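Local coordinates for protein secretin XcpQ (Pseudomonas aeruginosa, PDB 4E9J) that forms the outer-membrane channel of a type II secretion system that exports proteins such as elastase LasB, this piece holding its periplasmic N0, N1 and N2 domains, at residues 24-30 with 54-60; 34-38 with 73-77; 122-126 with 148-152. One frame throughout, in Å; residues are numbered along the deposited sequence.

Contact 1 (24-30 with 54-60)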
loop_
_atom_site.group_PDB
_atom_site.type_symbol
_atom_site.label_atom_id
_atom_site.label_comp_id
_atom_site.label_asym_id
_atom_site.label_seq_id
_atom_site.Cartn_x
_atom_site.Cartn_y
_atom_site.Cartn_z
ATOM N N ILE A 24 -20.200 -17.533 -0.826
ATOM C CA ILE A 24 -19.310 -18.678 -1.052
ATOM C C ILE A 24 -18.743 -19.161 0.262
ATOM O O ILE A 24 -18.519 -18.361 1.154
ATOM C CB ILE A 24 -18.187 -18.345 -2.102
ATOM C CG1 ILE A 24 -17.213 -19.526 -2.288
ATOM C CG2 ILE A 24 -17.440 -17.073 -1.743
ATOM C CD1 ILE A 24 -16.447 -19.556 -3.584
ATOM N N ASN A 25 -18.531 -20.463 0.415
ATOM C CA ASN A 25 -17.912 -21.028 1.619
ATOM C C ASN A 25 -17.188 -22.311 1.213
ATOM O O ASN A 25 -17.659 -23.427 1.432
ATOM C CB ASN A 25 -18.929 -21.239 2.748
ATOM C CG ASN A 25 -18.284 -21.465 4.096
ATOM O OD1 ASN A 25 -17.091 -21.782 4.211
ATOM N ND2 ASN A 25 -19.053 -21.297 5.159
ATOM N N LEU A 26 -16.057 -22.115 0.546
ATOM C CA LEU A 26 -15.235 -23.189 0.009
ATOM C C LEU A 26 -14.127 -23.443 0.980
ATOM O O LEU A 26 -13.439 -22.499 1.344
ATOM C CB LEU A 26 -14.684 -22.753 -1.346
ATOM C CG LEU A 26 -13.888 -23.766 -2.113
ATOM C CD1 LEU A 26 -14.726 -25.001 -2.414
ATOM C CD2 LEU A 26 -13.372 -23.146 -3.392
ATOM N N LYS A 27 -13.973 -24.690 1.444
ATOM C CA LYS A 27 -12.956 -25.050 2.432
ATOM C C LYS A 27 -12.074 -26.154 1.902
ATOM O O LYS A 27 -12.581 -27.138 1.371
ATOM C CB LYS A 27 -13.625 -25.519 3.728
ATOM C CG LYS A 27 -14.344 -24.421 4.464
ATOM C CD LYS A 27 -13.384 -23.625 5.348
ATOM C CE LYS A 27 -13.923 -22.272 5.701
ATOM N NZ LYS A 27 -15.151 -22.342 6.541
ATOM N N ASP A 28 -10.756 -25.963 2.021
ATOM C CA ASP A 28 -9.698 -26.901 1.640
ATOM C C ASP A 28 -9.868 -27.490 0.240
ATOM O O ASP A 28 -9.702 -28.696 0.028
ATOM C CB ASP A 28 -9.568 -27.992 2.717
ATOM C CG ASP A 28 -9.302 -27.411 4.083
ATOM O OD1 ASP A 28 -8.160 -26.965 4.323
ATOM O OD2 ASP A 28 -10.239 -27.391 4.914
ATOM N N ALA A 29 -10.224 -26.632 -0.717
ATOM C CA ALA A 29 -10.424 -27.060 -2.088
ATOM C C ALA A 29 -9.173 -26.812 -2.907
ATOM O O ALA A 29 -8.399 -25.903 -2.616
ATOM C CB ALA A 29 -11.600 -26.313 -2.696
ATOM N N ASP A 30 -8.998 -27.600 -3.945
ATOM C CA ASP A 30 -7.888 -27.402 -4.861
ATOM C C ASP A 30 -8.095 -26.026 -5.508
ATOM O O ASP A 30 -9.238 -25.648 -5.794
ATOM C CB ASP A 30 -7.874 -28.490 -5.948
ATOM C CG ASP A 30 -6.575 -28.560 -6.715
ATOM O OD1 ASP A 30 -6.192 -27.540 -7.330
ATOM O OD2 ASP A 30 -5.935 -29.631 -6.700
ATOM N N GLY A 54 -2.032 -25.775 -5.255
ATOM C CA GLY A 54 -2.351 -25.293 -3.918
ATOM C C GLY A 54 -3.763 -25.591 -3.467
ATOM O O GLY A 54 -4.647 -25.869 -4.280
ATOM N N GLN A 55 -3.963 -25.497 -2.148
ATOM C CA GLN A 55 -5.236 -25.688 -1.464
ATOM C C GLN A 55 -5.734 -24.312 -1.007
ATOM O O GLN A 55 -4.946 -23.522 -0.497
ATOM C CB GLN A 55 -5.066 -26.573 -0.220
ATOM C CG GLN A 55 -4.803 -28.054 -0.436
ATOM C CD GLN A 55 -5.825 -28.727 -1.310
ATOM O OE1 GLN A 55 -6.923 -29.062 -0.866
ATOM N NE2 GLN A 55 -5.485 -28.946 -2.562
ATOM N N VAL A 56 -7.016 -24.025 -1.230
ATOM C CA VAL A 56 -7.617 -22.753 -0.846
ATOM C C VAL A 56 -8.889 -22.927 -0.051
ATOM O O VAL A 56 -9.625 -23.914 -0.213
ATOM C CB VAL A 56 -7.837 -21.830 -2.073
ATOM C CG1 VAL A 56 -6.528 -21.660 -2.851
ATOM C CG2 VAL A 56 -8.951 -22.333 -2.986
ATOM N N SER A 57 -9.130 -21.957 0.830
ATOM C CA SER A 57 -10.370 -21.816 1.568
ATOM C C SER A 57 -10.831 -20.377 1.266
ATOM O O SER A 57 -10.065 -19.431 1.465
ATOM C CB SER A 57 -10.166 -22.064 3.060
ATOM O OG SER A 57 -9.730 -23.395 3.304
ATOM N N VAL A 58 -12.034 -20.226 0.700
ATOM C CA VAL A 58 -12.574 -18.940 0.269
ATOM C C VAL A 58 -13.951 -18.795 0.851
ATOM O O VAL A 58 -14.810 -19.645 0.612
ATOM C CB VAL A 58 -12.596 -18.855 -1.266
ATOM C CG1 VAL A 58 -13.052 -17.475 -1.732
ATOM C CG2 VAL A 58 -11.230 -19.200 -1.835
ATOM N N VAL A 59 -14.169 -17.700 1.584
ATOM C CA VAL A 59 -15.403 -17.479 2.328
ATOM C C VAL A 59 -15.916 -16.062 2.198
ATOM O O VAL A 59 -15.157 -15.118 2.390
ATOM C CB VAL A 59 -15.142 -17.836 3.810
ATOM C CG1 VAL A 59 -16.345 -17.526 4.702
ATOM C CG2 VAL A 59 -14.711 -19.288 3.956
ATOM N N SER A 60 -17.210 -15.922 1.843
ATOM C CA SER A 60 -17.910 -14.648 1.829
ATOM C C SER A 60 -19.338 -14.907 2.279
ATOM O O SER A 60 -20.079 -15.585 1.565
ATOM C CB SER A 60 -17.890 -14.006 0.446
ATOM O OG SER A 60 -18.457 -12.703 0.448
HETATM O O HOH W 1 -3.601 -28.031 -6.648
#
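Gly54 meets Asp30 through a water that accepts from Gly54 N and reaches Asp30 OD1 only weakly; that oxygen is already the N-cap acceptor for Arg32 N of the helix that follows. Gln55 pairs with Asp30 without backbone bonds, and Val56 then takes up Ala29 in both directions, Val56 N to Ala29 O at 2.7 Å. Here the register slips by one residue: Asp28, at positive phi (48°), and Ala29 both face Val56, a G1 beta bulge. Ser57 bridges the slip. With its OG anti to the carbonyl carbon (chi1 -63°), Ser57 receives the N-H of Asp28 on OG almost straight, at 3.0 Å. Val58 resumes the regular pairing with Leu26 and puts CG1 4.4 Å from Ile24 CD1. On the opposite face Val59 CG2 is 3.5 Å from both Asn25 OD1 and Lys27 CE; the bent lysine chain runs past this methyl to give NZ to Asn25 OD1 at 3.1 Å, on a lone pair. Ser60 closes the antiparallel run with Ile24. The face bearing Leu26, Val56 and Val58 packs on helix 31-42, Val58 also reaching helix 66-79, while the far edge of strand 55-61 is paired in parallel with strand 114-119 of N1.

Contact 2 (34-38 with 73-77)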
loop_
_atom_site.group_PDB
_atom_site.type_symbol
_atom_site.label_atom_id
_atom_site.label_comp_id
_atom_site.label_asym_id
_atom_site.label_seq_id
_atom_site.Cartn_x
_atom_site.Cartn_y
_atom_site.Cartn_z
ATOM N N PHE A 34 -11.486 -23.909 -7.440
ATOM C CA PHE A 34 -11.893 -22.515 -7.266
ATOM C C PHE A 34 -11.878 -21.758 -8.606
ATOM O O PHE A 34 -12.816 -21.022 -8.886
ATOM C CB PHE A 34 -11.024 -21.824 -6.215
ATOM C CG PHE A 34 -11.332 -20.353 -6.069
ATOM C CD1 PHE A 34 -12.535 -19.929 -5.509
ATOM C CD2 PHE A 34 -10.452 -19.393 -6.549
ATOM C CE1 PHE A 34 -12.830 -18.563 -5.398
ATOM C CE2 PHE A 34 -10.753 -18.039 -6.456
ATOM C CZ PHE A 34 -11.930 -17.628 -5.866
ATOM N N ILE A 35 -10.863 -21.989 -9.443
ATOM C CA ILE A 35 -10.767 -21.350 -10.776
ATOM C C ILE A 35 -11.952 -21.757 -11.670
ATOM O O ILE A 35 -12.552 -20.898 -12.320
ATOM C CB ILE A 35 -9.397 -21.674 -11.435
ATOM C CG1 ILE A 35 -8.253 -20.969 -10.661
ATOM C CG2 ILE A 35 -9.385 -21.265 -12.911
ATOM C CD1 ILE A 35 -6.807 -21.652 -10.856
ATOM N N ASP A 36 -12.276 -23.066 -11.697
ATOM C CA ASP A 36 -13.421 -23.601 -12.455
ATOM C C ASP A 36 -14.734 -22.979 -11.979
ATOM O O ASP A 36 -15.566 -22.618 -12.811
ATOM C CB ASP A 36 -13.528 -25.130 -12.300
ATOM C CG ASP A 36 -12.498 -25.940 -13.048
ATOM O OD1 ASP A 36 -11.901 -25.406 -14.006
ATOM O OD2 ASP A 36 -12.343 -27.140 -12.727
ATOM N N GLN A 37 -14.920 -22.836 -10.662
ATOM C CA GLN A 37 -16.140 -22.199 -10.148
ATOM C C GLN A 37 -16.220 -20.740 -10.601
ATOM O O GLN A 37 -17.304 -20.265 -10.935
ATOM C CB GLN A 37 -16.192 -22.262 -8.614
ATOM C CG GLN A 37 -16.477 -23.644 -8.037
ATOM C CD GLN A 37 -17.796 -24.241 -8.463
ATOM O OE1 GLN A 37 -17.851 -25.405 -8.860
ATOM N NE2 GLN A 37 -18.896 -23.478 -8.400
ATOM N N ILE A 38 -15.077 -20.017 -10.600
ATOM C CA ILE A 38 -15.090 -18.617 -11.032
ATOM C C ILE A 38 -15.458 -18.558 -12.522
ATOM O O ILE A 38 -16.143 -17.624 -12.948
ATOM C CB ILE A 38 -13.743 -17.893 -10.712
ATOM C CG1 ILE A 38 -13.561 -17.695 -9.181
ATOM C CG2 ILE A 38 -13.656 -16.531 -11.432
ATOM C CD1 ILE A 38 -14.467 -16.629 -8.517
ATOM N N PHE A 73 -11.642 -13.284 -6.727
ATOM C CA PHE A 73 -10.800 -14.191 -7.531
ATOM C C PHE A 73 -9.368 -13.664 -7.638
ATOM O O PHE A 73 -8.429 -14.408 -7.397
ATOM C CB PHE A 73 -11.406 -14.376 -8.932
ATOM C CG PHE A 73 -10.476 -14.913 -9.995
ATOM C CD1 PHE A 73 -10.032 -16.228 -9.954
ATOM C CD2 PHE A 73 -10.127 -14.137 -11.087
ATOM C CE1 PHE A 73 -9.246 -16.755 -10.987
ATOM C CE2 PHE A 73 -9.318 -14.657 -12.105
ATOM C CZ PHE A 73 -8.864 -15.958 -12.035
ATOM N N LEU A 74 -9.204 -12.363 -7.961
ATOM C CA LEU A 74 -7.860 -11.758 -8.085
ATOM C C LEU A 74 -7.102 -11.770 -6.765
ATOM O O LEU A 74 -5.899 -12.014 -6.760
ATOM C CB LEU A 74 -7.962 -10.334 -8.628
ATOM C CG LEU A 74 -8.521 -10.172 -10.043
ATOM C CD1 LEU A 74 -8.531 -8.701 -10.444
ATOM C CD2 LEU A 74 -7.768 -11.002 -11.034
ATOM N N SER A 75 -7.810 -11.540 -5.646
ATOM C CA SER A 75 -7.239 -11.567 -4.311
ATOM C C SER A 75 -6.773 -12.967 -3.966
ATOM O O SER A 75 -5.712 -13.116 -3.370
ATOM C CB SER A 75 -8.242 -11.086 -3.263
ATOM O OG SER A 75 -8.169 -9.678 -3.113
ATOM N N VAL A 76 -7.555 -14.001 -4.332
ATOM C CA VAL A 76 -7.163 -15.391 -4.073
ATOM C C VAL A 76 -5.933 -15.752 -4.913
ATOM O O VAL A 76 -4.994 -16.346 -4.399
ATOM C CB VAL A 76 -8.358 -16.370 -4.270
ATOM C CG1 VAL A 76 -7.904 -17.831 -4.297
ATOM C CG2 VAL A 76 -9.390 -16.163 -3.162
ATOM N N MET A 77 -5.908 -15.360 -6.175
ATOM C CA MET A 77 -4.764 -15.655 -7.048
ATOM C C MET A 77 -3.504 -14.987 -6.480
ATOM O O MET A 77 -2.498 -15.657 -6.262
ATOM C CB MET A 77 -5.023 -15.120 -8.467
ATOM C CG MET A 77 -5.989 -15.945 -9.349
ATOM S SD MET A 77 -5.799 -17.753 -9.392
ATOM C CE MET A 77 -6.970 -18.205 -8.235
#
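The Phe73 ring lies between Ile38 CG2, 4.2 Å from its centroid in a CH-pi contact over one face, and the CG of its own helix neighbour Met77 on the other. At its rim, near the ring plane, come Phe34 CE2, 4.0 Å from Phe73 CD1, and Ile35 CG1. Phe34 has Ile38 CG1 over one face, offset toward the rim, while Phe73 CA and Met77 CE stand at its edge. Val76 comes from the opposite direction, its CG1 3.6 Å from Phe34 CE2 and oblique to the ring. With CG anti to the backbone N (chi1 176°), the Phe34 ring reaches across the gap toward Val76. The segments run antiparallel at 162° with their axes 11.4 Å apart, a separation spanned by these large side chains. The two helices, 31-42 and 66-79, belong to the N0 domain, and strand 55-61 packs against both. Bends at chi2 and chi3 swing the Met77 methyl back toward the first helix, where CE lies 3.9 Å from Ile35 CG1, the two chains crossing at about a right angle. Ile93 of strand 91-95 also touches Ile35, Phe73 and Met77, and Phe46 stacks on Phe73. The other branch of Ile38, through CG1, places CD1 3.8 Å from Phe73 CB, and Phe11 touches both Ile38 and Phe34.

Contact 3 (122-126 with 148-152)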
loop_
_atom_site.group_PDB
_atom_site.type_symbol
_atom_site.label_atom_id
_atom_site.label_comp_id
_atom_site.label_asym_id
_atom_site.label_seq_id
_atom_site.Cartn_x
_atom_site.Cartn_y
_atom_site.Cartn_z
ATOM N N GLN A 122 -20.514 0.441 9.610
ATOM C CA GLN A 122 -20.619 1.884 9.858
ATOM C C GLN A 122 -19.547 2.748 9.246
ATOM O O GLN A 122 -19.842 3.876 8.862
ATOM C CB GLN A 122 -20.608 2.154 11.370
ATOM C CG GLN A 122 -21.729 1.500 12.149
ATOM C CD GLN A 122 -21.550 1.713 13.632
ATOM O OE1 GLN A 122 -21.385 0.766 14.410
ATOM N NE2 GLN A 122 -21.583 2.958 14.067
ATOM N N SER A 123 -18.299 2.269 9.186
ATOM C CA SER A 123 -17.199 3.083 8.693
ATOM C C SER A 123 -16.795 2.752 7.261
ATOM O O SER A 123 -16.861 1.573 6.862
ATOM C CB SER A 123 -16.006 2.924 9.615
ATOM O OG SER A 123 -16.452 3.214 10.926
ATOM N N PRO A 124 -16.330 3.781 6.492
ATOM C CA PRO A 124 -15.800 3.512 5.140
ATOM C C PRO A 124 -14.591 2.590 5.286
ATOM O O PRO A 124 -13.769 2.831 6.174
ATOM C CB PRO A 124 -15.394 4.893 4.610
ATOM C CG PRO A 124 -15.974 5.883 5.541
ATOM C CD PRO A 124 -16.161 5.197 6.863
ATOM N N VAL A 125 -14.516 1.499 4.486
ATOM C CA VAL A 125 -13.436 0.507 4.638
ATOM C C VAL A 125 -12.060 1.081 4.484
ATOM O O VAL A 125 -11.171 0.630 5.192
ATOM C CB VAL A 125 -13.563 -0.796 3.793
ATOM C CG1 VAL A 125 -14.530 -1.734 4.431
ATOM C CG2 VAL A 125 -13.926 -0.528 2.335
ATOM N N SER A 126 -11.861 2.026 3.551
ATOM C CA SER A 126 -10.550 2.650 3.325
ATOM C C SER A 126 -9.951 3.252 4.589
ATOM O O SER A 126 -8.747 3.218 4.741
ATOM C CB SER A 126 -10.640 3.728 2.244
ATOM O OG SER A 126 -11.540 4.748 2.648
ATOM N N ALA A 148 -18.896 -2.982 -2.000
ATOM C CA ALA A 148 -19.597 -3.787 -0.996
ATOM C C ALA A 148 -19.242 -3.325 0.429
ATOM O O ALA A 148 -19.748 -3.899 1.392
ATOM C CB ALA A 148 -19.226 -5.247 -1.165
ATOM N N ASN A 149 -18.388 -2.281 0.561
ATOM C CA ASN A 149 -17.826 -1.778 1.817
ATOM C C ASN A 149 -17.259 -2.948 2.643
ATOM O O ASN A 149 -17.549 -3.126 3.837
ATOM C CB ASN A 149 -18.808 -0.911 2.614
ATOM C CG ASN A 149 -18.078 0.038 3.525
ATOM O OD1 ASN A 149 -17.255 0.825 3.064
ATOM N ND2 ASN A 149 -18.341 0.023 4.817
ATOM N N ALA A 150 -16.449 -3.759 1.952
ATOM C CA ALA A 150 -15.863 -4.947 2.514
ATOM C C ALA A 150 -14.359 -4.963 2.327
ATOM O O ALA A 150 -13.810 -4.268 1.465
ATOM C CB ALA A 150 -16.494 -6.185 1.863
ATOM N N LEU A 151 -13.700 -5.770 3.155
ATOM C CA LEU A 151 -12.259 -6.010 3.128
ATOM C C LEU A 151 -12.056 -7.471 2.727
ATOM O O LEU A 151 -12.795 -8.307 3.207
ATOM C CB LEU A 151 -11.673 -5.861 4.550
ATOM C CG LEU A 151 -11.615 -4.471 5.132
ATOM C CD1 LEU A 151 -11.286 -4.520 6.617
ATOM C CD2 LEU A 151 -10.597 -3.616 4.402
ATOM N N ILE A 152 -11.027 -7.776 1.953
ATOM C CA ILE A 152 -10.640 -9.151 1.649
ATOM C C ILE A 152 -9.349 -9.362 2.414
ATOM O O ILE A 152 -8.403 -8.629 2.162
ATOM C CB ILE A 152 -10.409 -9.447 0.168
ATOM C CG1 ILE A 152 -11.695 -9.326 -0.624
ATOM C CG2 ILE A 152 -9.821 -10.894 0.012
ATOM C CD1 ILE A 152 -11.479 -9.110 -2.086
#
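Val125 lays its CG1 methyl against the backbone of Asn149, 3.4 Å from Asn149 O, the two side chains running antiparallel alongside one another. The same methyl reaches on to Leu151 CG at 4.1 Å, and the second branch, CG2, stands 3.7 Å from Asn149 OD1. With CG1 turned beside the backbone N (chi1 -79°), that methyl points at the start of the strand, and CG2 falls between N and C. Next along the chain, Ser126 touches Thr218 of the second subunit.

The amide of Asn149 grips the loop at two points. Its ND2 donates to Ser123 O at 3.0 Å with an N-H...O angle of 168°; the acceptor lies in the asparagine amide plane, although the donor sits above the plane of the Ser123 carbonyl. Its OD1 accepts the N-H of Val125 at 3.2 Å, tilted from the amide plane. ND2 has a further acceptor in Val120 O, and these three bonds fix the rotation of the amide and tie the approach to helix 125-132 to the turn before strand 150-155. Asn149 takes positive phi (49°), and with Ala150 it faces Val145 in a G1 beta bulge, closing the hairpin between strands 141-145 and 150-155.

In the N1 domain the contact thus joins the loop leading into helix 125-132, and Val125 after it, to the beginning of strand 150-155. Leu151 continues along that helix to Ile129 and Ile132, and Ala150 packs on Val117 of the adjacent strand 114-119.

In the fold
Contacts 1 and 2 build the same N0 core: their centres are 10 Å apart and their segments alternate along the chain, helix 31-42 following strand 21-30 directly. They touch at Val58 CG2 and Val76 CG2 (3.8 Å), with Phe34 also reaching Val56 and Leu26. Contact 3 belongs to N1, and its centre is 22 Å from that of contact 1 and 21 Å from that of contact 2. With contact 1 it shares a sheet, strand 114-119 lying between strands 55-61 and 150-155, although their nearest atoms stay about 7 Å apart. Contact 2 meets it directly, Ser75 OG lying 3.5 Å from Ile152 CD1, so sheet and helix both join N0 to N1.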